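Local coordinates for protein oxidoreductase, iron/ascorbate family (Shewanella oneidensis, PDB 3ON7) that probably acts as an iron(II)-dependent 2-oxoglutarate oxygenase that forms ethylene from 2-oxoglutarate and oxidises L-arginine, at residues K135-P139 with S257-S261; E142-S147 with L252-V258; W47-F51 with E88-V92; I106-Y110 with T150-I154. All coordinates share one frame; numbering follows the deposited sequence.

Contact 1 (K135-P139 with S257-S261); sequences KFSIP and SVVLS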
loop_
_atom_site.group_PDB
_atom_site.type_symbol
_atom_site.label_atom_id
_atom_site.label_comp_id
_atom_site.label_asym_id
_atom_site.label_seq_id
_atom_site.Cartn_x
_atom_site.Cartn_y
_atom_site.Cartn_z
ATOM N N LYS B 135 -27.350 18.721 -3.209
ATOM C CA LYS B 135 -26.585 17.573 -2.722
ATOM C C LYS B 135 -25.068 17.714 -2.927
ATOM O O LYS B 135 -24.293 17.057 -2.249
ATOM C CB LYS B 135 -27.095 16.288 -3.369
ATOM C CG LYS B 135 -28.504 15.934 -2.939
ATOM C CD LYS B 135 -28.899 14.534 -3.413
ATOM C CE LYS B 135 -30.374 14.235 -3.131
ATOM N NZ LYS B 135 -30.726 14.488 -1.707
ATOM N N PHE B 136 -24.653 18.582 -3.842
ATOM C CA PHE B 136 -23.243 18.774 -4.119
ATOM C C PHE B 136 -22.641 19.656 -3.040
ATOM O O PHE B 136 -23.097 20.775 -2.834
ATOM C CB PHE B 136 -23.049 19.414 -5.493
ATOM C CG PHE B 136 -23.735 18.681 -6.618
ATOM C CD1 PHE B 136 -23.890 17.301 -6.595
ATOM C CD2 PHE B 136 -24.193 19.381 -7.725
ATOM C CE1 PHE B 136 -24.511 16.643 -7.655
ATOM C CE2 PHE B 136 -24.810 18.738 -8.769
ATOM C CZ PHE B 136 -24.964 17.363 -8.739
ATOM N N SER B 137 -21.636 19.148 -2.337
ATOM C CA SER B 137 -21.082 19.854 -1.168
ATOM C C SER B 137 -20.308 21.107 -1.563
ATOM O O SER B 137 -20.268 22.077 -0.832
ATOM C CB SER B 137 -20.178 18.924 -0.364
ATOM O OG SER B 137 -19.076 18.467 -1.137
ATOM N N ILE B 138 -19.650 21.065 -2.713
ATOM C CA ILE B 138 -19.027 22.253 -3.268
ATOM C C ILE B 138 -19.347 22.205 -4.741
ATOM O O ILE B 138 -19.805 21.180 -5.218
ATOM C CB ILE B 138 -17.502 22.310 -2.991
ATOM C CG1 ILE B 138 -16.769 21.110 -3.591
ATOM C CG2 ILE B 138 -17.238 22.364 -1.489
ATOM C CD1 ILE B 138 -15.233 21.197 -3.453
ATOM N N PRO B 139 -19.158 23.316 -5.458
ATOM C CA PRO B 139 -19.440 23.250 -6.897
ATOM C C PRO B 139 -18.635 22.156 -7.607
ATOM O O PRO B 139 -17.449 21.989 -7.333
ATOM C CB PRO B 139 -19.044 24.642 -7.395
ATOM C CG PRO B 139 -19.255 25.528 -6.214
ATOM C CD PRO B 139 -18.894 24.696 -5.012
ATOM N N SER B 257 -10.658 14.677 0.215
ATOM C CA SER B 257 -11.470 15.240 1.285
ATOM C C SER B 257 -12.821 15.792 0.846
ATOM O O SER B 257 -13.544 16.324 1.681
ATOM C CB SER B 257 -10.696 16.353 1.986
ATOM O OG SER B 257 -10.447 17.419 1.092
ATOM N N VAL B 258 -13.177 15.702 -0.436
ATOM C CA VAL B 258 -14.489 16.193 -0.862
ATOM C C VAL B 258 -15.562 15.304 -0.284
ATOM O O VAL B 258 -15.481 14.088 -0.411
ATOM C CB VAL B 258 -14.660 16.189 -2.384
ATOM C CG1 VAL B 258 -16.139 16.403 -2.767
ATOM C CG2 VAL B 258 -13.799 17.248 -3.003
ATOM N N VAL B 259 -16.551 15.913 0.364
ATOM C CA VAL B 259 -17.694 15.172 0.867
ATOM C C VAL B 259 -18.599 14.882 -0.310
ATOM O O VAL B 259 -18.926 15.791 -1.061
ATOM C CB VAL B 259 -18.475 15.976 1.931
ATOM C CG1 VAL B 259 -19.738 15.235 2.340
ATOM C CG2 VAL B 259 -17.590 16.257 3.142
ATOM N N LEU B 260 -18.973 13.618 -0.495
ATOM C CA LEU B 260 -19.824 13.216 -1.615
ATOM C C LEU B 260 -21.287 13.152 -1.215
ATOM O O LEU B 260 -22.163 13.403 -2.025
ATOM C CB LEU B 260 -19.403 11.853 -2.137
ATOM C CG LEU B 260 -18.036 11.766 -2.811
ATOM C CD1 LEU B 260 -17.622 10.295 -2.970
ATOM C CD2 LEU B 260 -18.033 12.500 -4.158
ATOM N N SER B 261 -21.527 12.794 0.043
ATOM C CA SER B 261 -22.848 12.539 0.566
ATOM C C SER B 261 -22.739 12.483 2.089
ATOM O O SER B 261 -21.648 12.701 2.648
ATOM C CB SER B 261 -23.391 11.201 0.053
ATOM O OG SER B 261 -22.733 10.102 0.695
HETATM O O HOH W 1 -21.173 16.463 -2.612
HETATM O O HOH W 2 -16.375 19.277 0.213
#

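Contact 2 (E142-S147 with L252-V258); sequences EMIANS and LHPHPSV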
loop_
_atom_site.group_PDB
_atom_site.type_symbol
_atom_site.label_atom_id
_atom_site.label_comp_id
_atom_site.label_asym_id
_atom_site.label_seq_id
_atom_site.Cartn_x
_atom_site.Cartn_y
_atom_site.Cartn_z
ATOM N N GLU B 142 -15.053 22.649 -8.757
ATOM C CA GLU B 142 -14.083 22.853 -7.694
ATOM C C GLU B 142 -13.548 21.539 -7.170
ATOM O O GLU B 142 -12.450 21.520 -6.618
ATOM C CB GLU B 142 -14.681 23.647 -6.525
ATOM C CG GLU B 142 -14.595 25.140 -6.677
ATOM C CD GLU B 142 -15.185 25.874 -5.477
ATOM O OE1 GLU B 142 -14.900 25.474 -4.311
ATOM O OE2 GLU B 142 -15.939 26.847 -5.724
HETATM N N MSE B 143 -14.318 20.456 -7.349
HETATM C CA MSE B 143 -13.914 19.111 -6.913
HETATM C C MSE B 143 -12.674 18.611 -7.635
HETATM O O MSE B 143 -11.934 17.823 -7.072
HETATM C CB MSE B 143 -15.055 18.084 -7.120
HETATM C CG MSE B 143 -16.280 18.327 -6.263
HETATM SE SE MSE B 143 -17.682 17.018 -6.472
HETATM C CE MSE B 143 -18.848 17.616 -5.027
ATOM N N ILE B 144 -12.460 19.049 -8.880
ATOM C CA ILE B 144 -11.344 18.554 -9.703
ATOM C C ILE B 144 -10.244 19.594 -9.977
ATOM O O ILE B 144 -9.203 19.275 -10.575
ATOM C CB ILE B 144 -11.833 18.004 -11.069
ATOM C CG1 ILE B 144 -12.415 19.103 -11.963
ATOM C CG2 ILE B 144 -12.857 16.882 -10.882
ATOM C CD1 ILE B 144 -12.268 18.772 -13.476
ATOM N N ALA B 145 -10.473 20.843 -9.596
ATOM C CA ALA B 145 -9.451 21.870 -9.834
ATOM C C ALA B 145 -8.163 21.466 -9.109
ATOM O O ALA B 145 -8.168 21.344 -7.906
ATOM C CB ALA B 145 -9.930 23.220 -9.333
ATOM N N ASN B 146 -7.084 21.259 -9.859
ATOM C CA ASN B 146 -5.765 20.895 -9.314
ATOM C C ASN B 146 -5.811 19.649 -8.464
ATOM O O ASN B 146 -5.171 19.575 -7.430
ATOM C CB ASN B 146 -5.145 22.068 -8.542
ATOM C CG ASN B 146 -4.785 23.235 -9.459
ATOM O OD1 ASN B 146 -4.143 23.046 -10.492
ATOM N ND2 ASN B 146 -5.204 24.434 -9.093
ATOM N N SER B 147 -6.592 18.675 -8.917
ATOM C CA SER B 147 -6.726 17.417 -8.244
ATOM C C SER B 147 -5.492 16.576 -8.472
ATOM O O SER B 147 -5.082 16.336 -9.613
ATOM C CB SER B 147 -7.930 16.633 -8.756
ATOM O OG SER B 147 -7.806 15.289 -8.344
ATOM N N LEU B 252 -11.078 11.970 -14.274
ATOM C CA LEU B 252 -11.149 13.146 -13.387
ATOM C C LEU B 252 -11.565 12.610 -12.018
ATOM O O LEU B 252 -12.608 11.963 -11.909
ATOM C CB LEU B 252 -12.158 14.208 -13.903
ATOM C CG LEU B 252 -11.846 15.064 -15.142
ATOM C CD1 LEU B 252 -10.540 15.771 -15.001
ATOM C CD2 LEU B 252 -11.857 14.276 -16.447
ATOM N N HIS B 253 -10.716 12.805 -11.007
ATOM C CA HIS B 253 -10.973 12.331 -9.657
ATOM C C HIS B 253 -11.138 13.553 -8.753
ATOM O O HIS B 253 -10.373 14.497 -8.860
ATOM C CB HIS B 253 -9.799 11.518 -9.100
ATOM C CG HIS B 253 -9.678 10.124 -9.643
ATOM N ND1 HIS B 253 -9.988 9.006 -8.896
ATOM C CD2 HIS B 253 -9.221 9.667 -10.833
ATOM C CE1 HIS B 253 -9.745 7.922 -9.611
ATOM N NE2 HIS B 253 -9.281 8.295 -10.790
ATOM N N PRO B 254 -12.100 13.510 -7.819
ATOM C CA PRO B 254 -12.252 14.621 -6.892
ATOM C C PRO B 254 -11.129 14.651 -5.860
ATOM O O PRO B 254 -10.429 13.671 -5.720
ATOM C CB PRO B 254 -13.591 14.320 -6.229
ATOM C CG PRO B 254 -13.712 12.876 -6.294
ATOM C CD PRO B 254 -13.076 12.453 -7.567
ATOM N N HIS B 255 -10.962 15.764 -5.136
ATOM C CA HIS B 255 -10.009 15.779 -4.034
ATOM C C HIS B 255 -10.498 14.743 -3.009
ATOM O O HIS B 255 -11.706 14.609 -2.823
ATOM C CB HIS B 255 -9.918 17.151 -3.375
ATOM C CG HIS B 255 -9.637 18.258 -4.329
ATOM N ND1 HIS B 255 -8.518 18.276 -5.134
ATOM C CD2 HIS B 255 -10.338 19.376 -4.629
ATOM C CE1 HIS B 255 -8.533 19.370 -5.872
ATOM N NE2 HIS B 255 -9.629 20.053 -5.590
ATOM N N PRO B 256 -9.579 13.990 -2.377
ATOM C CA PRO B 256 -9.927 12.993 -1.370
ATOM C C PRO B 256 -10.901 13.480 -0.300
ATOM O O PRO B 256 -11.840 12.776 0.044
ATOM C CB PRO B 256 -8.565 12.683 -0.729
ATOM C CG PRO B 256 -7.633 12.765 -1.841
ATOM C CD PRO B 256 -8.172 13.853 -2.774
ATOM N N SER B 257 -10.658 14.677 0.215
ATOM C CA SER B 257 -11.470 15.240 1.285
ATOM C C SER B 257 -12.821 15.792 0.846
ATOM O O SER B 257 -13.544 16.324 1.681
ATOM C CB SER B 257 -10.696 16.353 1.986
ATOM O OG SER B 257 -10.447 17.419 1.092
ATOM N N VAL B 258 -13.177 15.702 -0.436
ATOM C CA VAL B 258 -14.489 16.193 -0.862
ATOM C C VAL B 258 -15.562 15.304 -0.284
ATOM O O VAL B 258 -15.481 14.088 -0.411
ATOM C CB VAL B 258 -14.660 16.189 -2.384
ATOM C CG1 VAL B 258 -16.139 16.403 -2.767
ATOM C CG2 VAL B 258 -13.799 17.248 -3.003
HETATM O O HOH W 3 -10.593 23.000 -5.411
#

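Contact 3 (W47-F51 with E88-V92); sequences WQAFF and EYYHV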
loop_
_atom_site.group_PDB
_atom_site.type_symbol
_atom_site.label_atom_id
_atom_site.label_comp_id
_atom_site.label_asym_id
_atom_site.label_seq_id
_atom_site.Cartn_x
_atom_site.Cartn_y
_atom_site.Cartn_z
ATOM N N TRP B 47 3.221 9.112 -29.108
ATOM C CA TRP B 47 3.111 8.072 -28.091
ATOM C C TRP B 47 3.161 6.699 -28.724
ATOM O O TRP B 47 3.773 5.783 -28.180
ATOM C CB TRP B 47 1.854 8.264 -27.236
ATOM C CG TRP B 47 2.115 9.292 -26.208
ATOM C CD1 TRP B 47 1.923 10.627 -26.317
ATOM C CD2 TRP B 47 2.676 9.074 -24.919
ATOM N NE1 TRP B 47 2.316 11.261 -25.170
ATOM C CE2 TRP B 47 2.773 10.322 -24.289
ATOM C CE3 TRP B 47 3.093 7.943 -24.230
ATOM C CZ2 TRP B 47 3.261 10.467 -23.005
ATOM C CZ3 TRP B 47 3.592 8.096 -22.955
ATOM C CH2 TRP B 47 3.670 9.343 -22.358
ATOM N N GLN B 48 2.549 6.551 -29.886
ATOM C CA GLN B 48 2.758 5.337 -30.668
ATOM C C GLN B 48 4.253 5.074 -30.860
ATOM O O GLN B 48 4.746 3.958 -30.655
ATOM C CB GLN B 48 2.069 5.430 -32.024
ATOM C CG GLN B 48 2.151 4.153 -32.843
ATOM C CD GLN B 48 1.502 2.973 -32.150
ATOM O OE1 GLN B 48 0.289 2.854 -32.129
ATOM N NE2 GLN B 48 2.315 2.097 -31.576
ATOM N N ALA B 49 4.965 6.114 -31.253
ATOM C CA ALA B 49 6.430 6.066 -31.369
ATOM C C ALA B 49 7.111 5.631 -30.068
ATOM O O ALA B 49 7.985 4.769 -30.061
ATOM C CB ALA B 49 6.958 7.435 -31.816
ATOM N N PHE B 50 6.707 6.240 -28.972
ATOM C CA PHE B 50 7.230 5.876 -27.649
ATOM C C PHE B 50 7.107 4.389 -27.371
ATOM O O PHE B 50 8.070 3.772 -26.951
ATOM C CB PHE B 50 6.503 6.663 -26.559
ATOM C CG PHE B 50 6.820 6.209 -25.172
ATOM C CD1 PHE B 50 7.987 6.607 -24.555
ATOM C CD2 PHE B 50 5.950 5.378 -24.485
ATOM C CE1 PHE B 50 8.285 6.189 -23.277
ATOM C CE2 PHE B 50 6.244 4.948 -23.207
ATOM C CZ PHE B 50 7.410 5.345 -22.605
ATOM N N PHE B 51 5.925 3.822 -27.604
ATOM C CA PHE B 51 5.678 2.393 -27.325
ATOM C C PHE B 51 6.354 1.476 -28.325
ATOM O O PHE B 51 6.581 0.300 -28.025
ATOM C CB PHE B 51 4.184 2.072 -27.335
ATOM C CG PHE B 51 3.424 2.687 -26.204
ATOM C CD1 PHE B 51 3.628 2.265 -24.917
ATOM C CD2 PHE B 51 2.504 3.684 -26.438
ATOM C CE1 PHE B 51 2.913 2.816 -23.881
ATOM C CE2 PHE B 51 1.813 4.258 -25.402
ATOM C CZ PHE B 51 2.017 3.829 -24.125
ATOM N N GLU B 88 -0.176 -2.477 -22.909
ATOM C CA GLU B 88 0.840 -1.816 -22.080
ATOM C C GLU B 88 0.347 -0.369 -21.965
ATOM O O GLU B 88 -0.499 0.066 -22.743
ATOM C CB GLU B 88 2.241 -1.915 -22.721
ATOM C CG GLU B 88 2.393 -1.089 -24.004
ATOM C CD GLU B 88 3.662 -1.354 -24.801
ATOM O OE1 GLU B 88 4.675 -1.861 -24.242
ATOM O OE2 GLU B 88 3.650 -1.018 -26.014
ATOM N N TYR B 89 0.798 0.366 -20.965
ATOM C CA TYR B 89 0.264 1.698 -20.787
ATOM C C TYR B 89 1.196 2.555 -20.004
ATOM O O TYR B 89 2.169 2.063 -19.439
ATOM C CB TYR B 89 -1.137 1.662 -20.135
ATOM C CG TYR B 89 -1.251 0.819 -18.882
ATOM C CD1 TYR B 89 -1.561 -0.534 -18.949
ATOM C CD2 TYR B 89 -1.081 1.384 -17.626
ATOM C CE1 TYR B 89 -1.672 -1.318 -17.788
ATOM C CE2 TYR B 89 -1.211 0.614 -16.466
ATOM C CZ TYR B 89 -1.497 -0.725 -16.550
ATOM O OH TYR B 89 -1.616 -1.458 -15.398
ATOM N N TYR B 90 0.894 3.847 -20.006
ATOM C CA TYR B 90 1.654 4.845 -19.293
ATOM C C TYR B 90 0.680 5.703 -18.482
ATOM O O TYR B 90 -0.329 6.199 -19.012
ATOM C CB TYR B 90 2.403 5.728 -20.285
ATOM C CG TYR B 90 3.536 6.483 -19.683
ATOM C CD1 TYR B 90 3.306 7.518 -18.772
ATOM C CD2 TYR B 90 4.845 6.168 -19.992
ATOM C CE1 TYR B 90 4.358 8.202 -18.197
ATOM C CE2 TYR B 90 5.891 6.836 -19.397
ATOM C CZ TYR B 90 5.650 7.863 -18.527
ATOM O OH TYR B 90 6.705 8.535 -17.951
ATOM N N HIS B 91 1.009 5.909 -17.206
ATOM C CA HIS B 91 0.204 6.755 -16.314
ATOM C C HIS B 91 0.859 8.114 -16.191
ATOM O O HIS B 91 1.973 8.256 -15.635
ATOM C CB HIS B 91 0.094 6.105 -14.946
ATOM C CG HIS B 91 -0.988 5.083 -14.846
ATOM N ND1 HIS B 91 -1.450 4.614 -13.635
ATOM C CD2 HIS B 91 -1.738 4.479 -15.798
ATOM C CE1 HIS B 91 -2.445 3.767 -13.851
ATOM N NE2 HIS B 91 -2.625 3.653 -15.153
ATOM N N VAL B 92 0.175 9.110 -16.736
ATOM C CA VAL B 92 0.658 10.480 -16.724
ATOM C C VAL B 92 -0.056 11.288 -15.638
ATOM O O VAL B 92 -1.294 11.357 -15.623
ATOM C CB VAL B 92 0.388 11.186 -18.072
ATOM C CG1 VAL B 92 0.772 12.683 -17.982
ATOM C CG2 VAL B 92 1.109 10.493 -19.220
HETATM O O HOH W 4 4.721 -2.634 -27.751
#

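Contact 4 (I106-Y110 with T150-I154); sequences ILAYY and TLLRI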
loop_
_atom_site.group_PDB
_atom_site.type_symbol
_atom_site.label_atom_id
_atom_site.label_comp_id
_atom_site.label_asym_id
_atom_site.label_seq_id
_atom_site.Cartn_x
_atom_site.Cartn_y
_atom_site.Cartn_z
ATOM N N ILE B 106 1.677 16.567 -23.881
ATOM C CA ILE B 106 0.771 15.789 -23.065
ATOM C C ILE B 106 0.221 16.639 -21.927
ATOM O O ILE B 106 -0.940 16.516 -21.607
ATOM C CB ILE B 106 1.393 14.453 -22.575
ATOM C CG1 ILE B 106 0.289 13.435 -22.302
ATOM C CG2 ILE B 106 2.282 14.652 -21.348
ATOM C CD1 ILE B 106 -0.713 13.286 -23.419
ATOM N N LEU B 107 1.036 17.528 -21.355
ATOM C CA LEU B 107 0.523 18.437 -20.340
ATOM C C LEU B 107 -0.364 19.559 -20.937
ATOM O O LEU B 107 -1.275 20.024 -20.281
ATOM C CB LEU B 107 1.663 19.019 -19.477
ATOM C CG LEU B 107 2.422 17.993 -18.622
ATOM C CD1 LEU B 107 3.464 18.661 -17.749
ATOM C CD2 LEU B 107 1.468 17.147 -17.771
ATOM N N ALA B 108 -0.095 19.993 -22.164
ATOM C CA ALA B 108 -0.999 20.921 -22.842
ATOM C C ALA B 108 -2.346 20.233 -23.054
ATOM O O ALA B 108 -3.385 20.830 -22.834
ATOM C CB ALA B 108 -0.413 21.403 -24.170
ATOM N N TYR B 109 -2.331 18.963 -23.435
ATOM C CA TYR B 109 -3.584 18.227 -23.592
ATOM C C TYR B 109 -4.322 18.063 -22.253
ATOM O O TYR B 109 -5.521 18.322 -22.171
ATOM C CB TYR B 109 -3.386 16.861 -24.261
ATOM C CG TYR B 109 -4.684 16.087 -24.285
ATOM C CD1 TYR B 109 -5.626 16.326 -25.264
ATOM C CD2 TYR B 109 -4.990 15.147 -23.294
ATOM C CE1 TYR B 109 -6.823 15.652 -25.286
ATOM C CE2 TYR B 109 -6.196 14.472 -23.301
ATOM C CZ TYR B 109 -7.108 14.733 -24.301
ATOM O OH TYR B 109 -8.317 14.089 -24.329
ATOM N N TYR B 110 -3.605 17.626 -21.226
ATOM C CA TYR B 110 -4.145 17.488 -19.861
ATOM C C TYR B 110 -4.823 18.775 -19.392
ATOM O O TYR B 110 -5.910 18.738 -18.798
ATOM C CB TYR B 110 -3.011 17.138 -18.893
ATOM C CG TYR B 110 -3.407 16.937 -17.430
ATOM C CD1 TYR B 110 -3.499 18.012 -16.544
ATOM C CD2 TYR B 110 -3.621 15.652 -16.921
ATOM C CE1 TYR B 110 -3.857 17.806 -15.192
ATOM C CE2 TYR B 110 -3.968 15.439 -15.589
ATOM C CZ TYR B 110 -4.080 16.510 -14.729
ATOM O OH TYR B 110 -4.417 16.268 -13.406
ATOM N N THR B 150 -6.211 13.048 -10.337
ATOM C CA THR B 150 -6.688 12.962 -11.718
ATOM C C THR B 150 -5.579 12.330 -12.549
ATOM O O THR B 150 -4.417 12.730 -12.427
ATOM C CB THR B 150 -7.141 14.322 -12.284
ATOM O OG1 THR B 150 -8.439 14.609 -11.765
ATOM C CG2 THR B 150 -7.208 14.313 -13.850
ATOM N N LEU B 151 -5.962 11.328 -13.340
ATOM C CA LEU B 151 -5.029 10.466 -14.072
ATOM C C LEU B 151 -5.291 10.470 -15.572
ATOM O O LEU B 151 -6.407 10.244 -15.998
ATOM C CB LEU B 151 -5.159 9.022 -13.552
ATOM C CG LEU B 151 -4.636 7.868 -14.400
ATOM C CD1 LEU B 151 -3.136 7.963 -14.491
ATOM C CD2 LEU B 151 -5.072 6.523 -13.786
ATOM N N LEU B 152 -4.256 10.719 -16.361
ATOM C CA LEU B 152 -4.310 10.554 -17.819
ATOM C C LEU B 152 -3.539 9.268 -18.125
ATOM O O LEU B 152 -2.354 9.180 -17.877
ATOM C CB LEU B 152 -3.716 11.782 -18.519
ATOM C CG LEU B 152 -3.576 11.778 -20.036
ATOM C CD1 LEU B 152 -4.853 11.357 -20.719
ATOM C CD2 LEU B 152 -3.119 13.155 -20.517
ATOM N N ARG B 153 -4.266 8.261 -18.582
ATOM C CA ARG B 153 -3.806 6.905 -18.778
ATOM C C ARG B 153 -3.683 6.762 -20.296
ATOM O O ARG B 153 -4.647 6.978 -21.024
ATOM C CB ARG B 153 -4.884 5.986 -18.184
ATOM C CG ARG B 153 -4.640 4.505 -18.179
ATOM C CD ARG B 153 -5.623 3.726 -17.238
ATOM N NE ARG B 153 -4.966 2.505 -16.768
ATOM C CZ ARG B 153 -5.345 1.246 -17.003
ATOM N NH1 ARG B 153 -6.454 0.934 -17.666
ATOM N NH2 ARG B 153 -4.597 0.268 -16.526
ATOM N N ILE B 154 -2.481 6.478 -20.787
ATOM C CA ILE B 154 -2.267 6.291 -22.221
ATOM C C ILE B 154 -2.142 4.797 -22.472
ATOM O O ILE B 154 -1.168 4.183 -22.041
ATOM C CB ILE B 154 -1.027 7.065 -22.688
ATOM C CG1 ILE B 154 -1.175 8.522 -22.255
ATOM C CG2 ILE B 154 -0.803 6.936 -24.248
ATOM C CD1 ILE B 154 -0.124 9.462 -22.737
HETATM O O HOH W 5 -3.322 14.803 -11.499
#

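Contact 1 (K135-P139 with S257-S261)
Ser137 and Val259 make the one direct hydrogen bond between these two irregular segments: Ser137 OG donates to Val259 O over 2.7 Å. The hydroxyl lies in the carbonyl plane, on a lone pair of the oxygen, with a C=O...OG angle of 141°. With chi1 at 61°, OG sits between its own backbone N and carbonyl carbon and projects at segment 257-261, leaving Val259 CB 4.0 Å from Ser137 OG.

Water carries the rest of the polar contact. One molecule accepts from Ser137 N at 2.7 Å. It also lies within donating distance of Val259 O (2.8 Å) and of Lys135 O, although it has more acceptors nearby than protons to give. Val259 O is thus approached by both a hydroxyl and a water. A second water donates to Ser137 OG at 3.1 Å and accepts a weak bond from Val259 N, so that Ser137 OG both gives and receives.

The apolar component is slight. Ile138 CD1 lies 4.2 Å from Val258 CG2, and both side chains also touch Met143 of helix 140-144. Val259 also packs on Val83 of a third subunit.

The arrangement is a water-bridged meeting of two loops, one joining helices 130-133 and 140-144, the other leading from strand 245-252 to helix 266-277, in a protein whose family is expected to have a double-stranded beta-helix core.

Contact 2 (E142-S147 with L252-V258)
His255 lays its imidazole against the carbonyl groups of segment 142-147. Met143 O stands 3.3 Å above one face of the His255 ring, offset toward the rim, while Asn146 O lies at the ring edge near its plane. His255 NE2 makes a weak bond to Glu142 O (3.3 Å, N-H...O angle 123°), and a water that donates to Glu142 O also lies next to NE2. The backbone of the same histidine is held more firmly: His255 N donates to Met143 O at 3.0 Å, nearly along the C=O axis, and Pro254 CA adds a C-H...O contact to that oxygen.

A chi1 of 164° swings Ser147 OG away from its own N and across to His253 O, to which it donates at 2.7 Å from above the carbonyl plane. Around this polar strip lie apolar pairs. The extended chain of Met143, a selenomethionine, crosses Val258 at about a right angle, its CE 3.7 Å from Val258 CG1. Ile144 CD1 meets Leu252 CD1 at 3.8 Å, and both residues are backed by helix 103-126.

Each segment also contains a turn: type II from Ile144 to Ser147, closed by Ser147 N to Ile144 O, and type I from His255 to Val258, closed by Val258 N to His255 O. With the imidazole cut back to an alanine, Glu142 O would probably keep only its water of the two partners described, and a gap would open beside the Ile144-Ser147 turn. The weak bond to Glu142 O is consistent with a proton on NE2, the imidazole lying among backbone carbonyls with a water shared at that nitrogen.

Contact 3 (W47-F51 with E88-V92)
An aromatic cluster of Trp47, Phe50 and Tyr90 seats the end of helix 37-51 on strand 88-92 of the main beta sheet. Trp47 brings the edge of its six-membered ring to the face of Tyr90 in a T-shaped pair, with centroids 5.2 Å apart and planes at 70°. The closest atoms are Trp47 CZ3 and Tyr90 CG, at 3.6 Å. Phe50 comes at Tyr90 obliquely, its CE2 3.7 Å from Tyr90 CD2. Tyr90 extends its ring with CG anti to the backbone N (chi1 -161°), which carries its ring out to meet both helix residues. Trp47 CH2 also reaches Val92 CG2, at 4.2 Å.

Within the helix, Phe50 CD2 sits over the centre of one face of the Phe51 ring. Phe51 and Glu88 lie alongside each other, running opposite ways, ring and carboxylate planes not far from parallel, with Phe51 CB 3.4 Å from Glu88 OE2. The carboxylate is well occupied: OE2 accepts from a water at 2.6 Å and bonds to His156, while OE1 forms a salt bridge with Lys56. These partners probably offset the cost of a carboxylate buried beside a phenylalanine.

A serine in place of Tyr90 would probably strip the face from under the Trp47 edge, leave Phe50 free to shift, and deprive Arg97 O of its hydroxyl partner.

The axes of the short segments approach to 10.5 Å at 120°. Strand 88-92 lies between strands 68-70 and 151-157, and both flank the cluster, with Phe69 touching Tyr90 and Ile154 touching Trp47.

Contact 4 (I106-Y110 with T150-I154)
Tyr109 and Tyr110 turn ring edges toward Leu152. Leu152 CD2 lies in the plane of the Tyr109 ring, 3.9 Å from Tyr109 CD2, and Leu152 CB stands at the edge of Tyr110 near CD2. Thr150 CG2 meets the Tyr110 ring obliquely. This is helix-on-sheet packing: helix 103-126 crosses the main sheet of the oxygenase fold over strand 151-157, the short segment axes 10.6 Å apart and at 128°.

The rest of the contact is aliphatic. Ile106 reaches toward Leu152 tip to tip, with Ile106 CD1 3.8 Å from Leu152 CD2. It does the same to Ile154, CD1 to CD1 at 3.9 Å. Leu152 CG is anti to its backbone N (chi1 175°), which brings CD2 against both Ile106 and Tyr109. Ile43 of helix 37-51 covers Ile106 and Tyr109 from another side, and Leu250 of the neighbouring strand backs Leu152.

Thr150 is fixed from elsewhere, its OG1 bonded to His253 N, which leaves the methyl to face the tyrosine. At this end Tyr110 OH comes within 3.4 Å of Thr150 CG2, and a water 2.6 Å from Tyr110 OH is hydrogen-bonded to it and also lies beside Thr150 O.

From the N terminus, contact 3 closes first, tying helix 37-51 to strand 88-92 across 36 residues before any other contact opens. Helix 103-126 then starts contact 4, which closes on strand 151-157. Contacts 1 and 2 open inside that span and close more than 100 residues later, so both cross contact 4. Contact 2 opens just after contact 1 and both end on the same stretch of chain, sharing Ser257 and Val258. Contacts 3 and 4 meet through neighbouring strands 88-92 and 151-157, and set helices 37-51 and 103-126 on the main sheet. Contacts 2 and 4 touch where segment 150-154 begins; contacts 1 and 2 tie helix 140-144 and its preceding loop to the loop after strand 245-252.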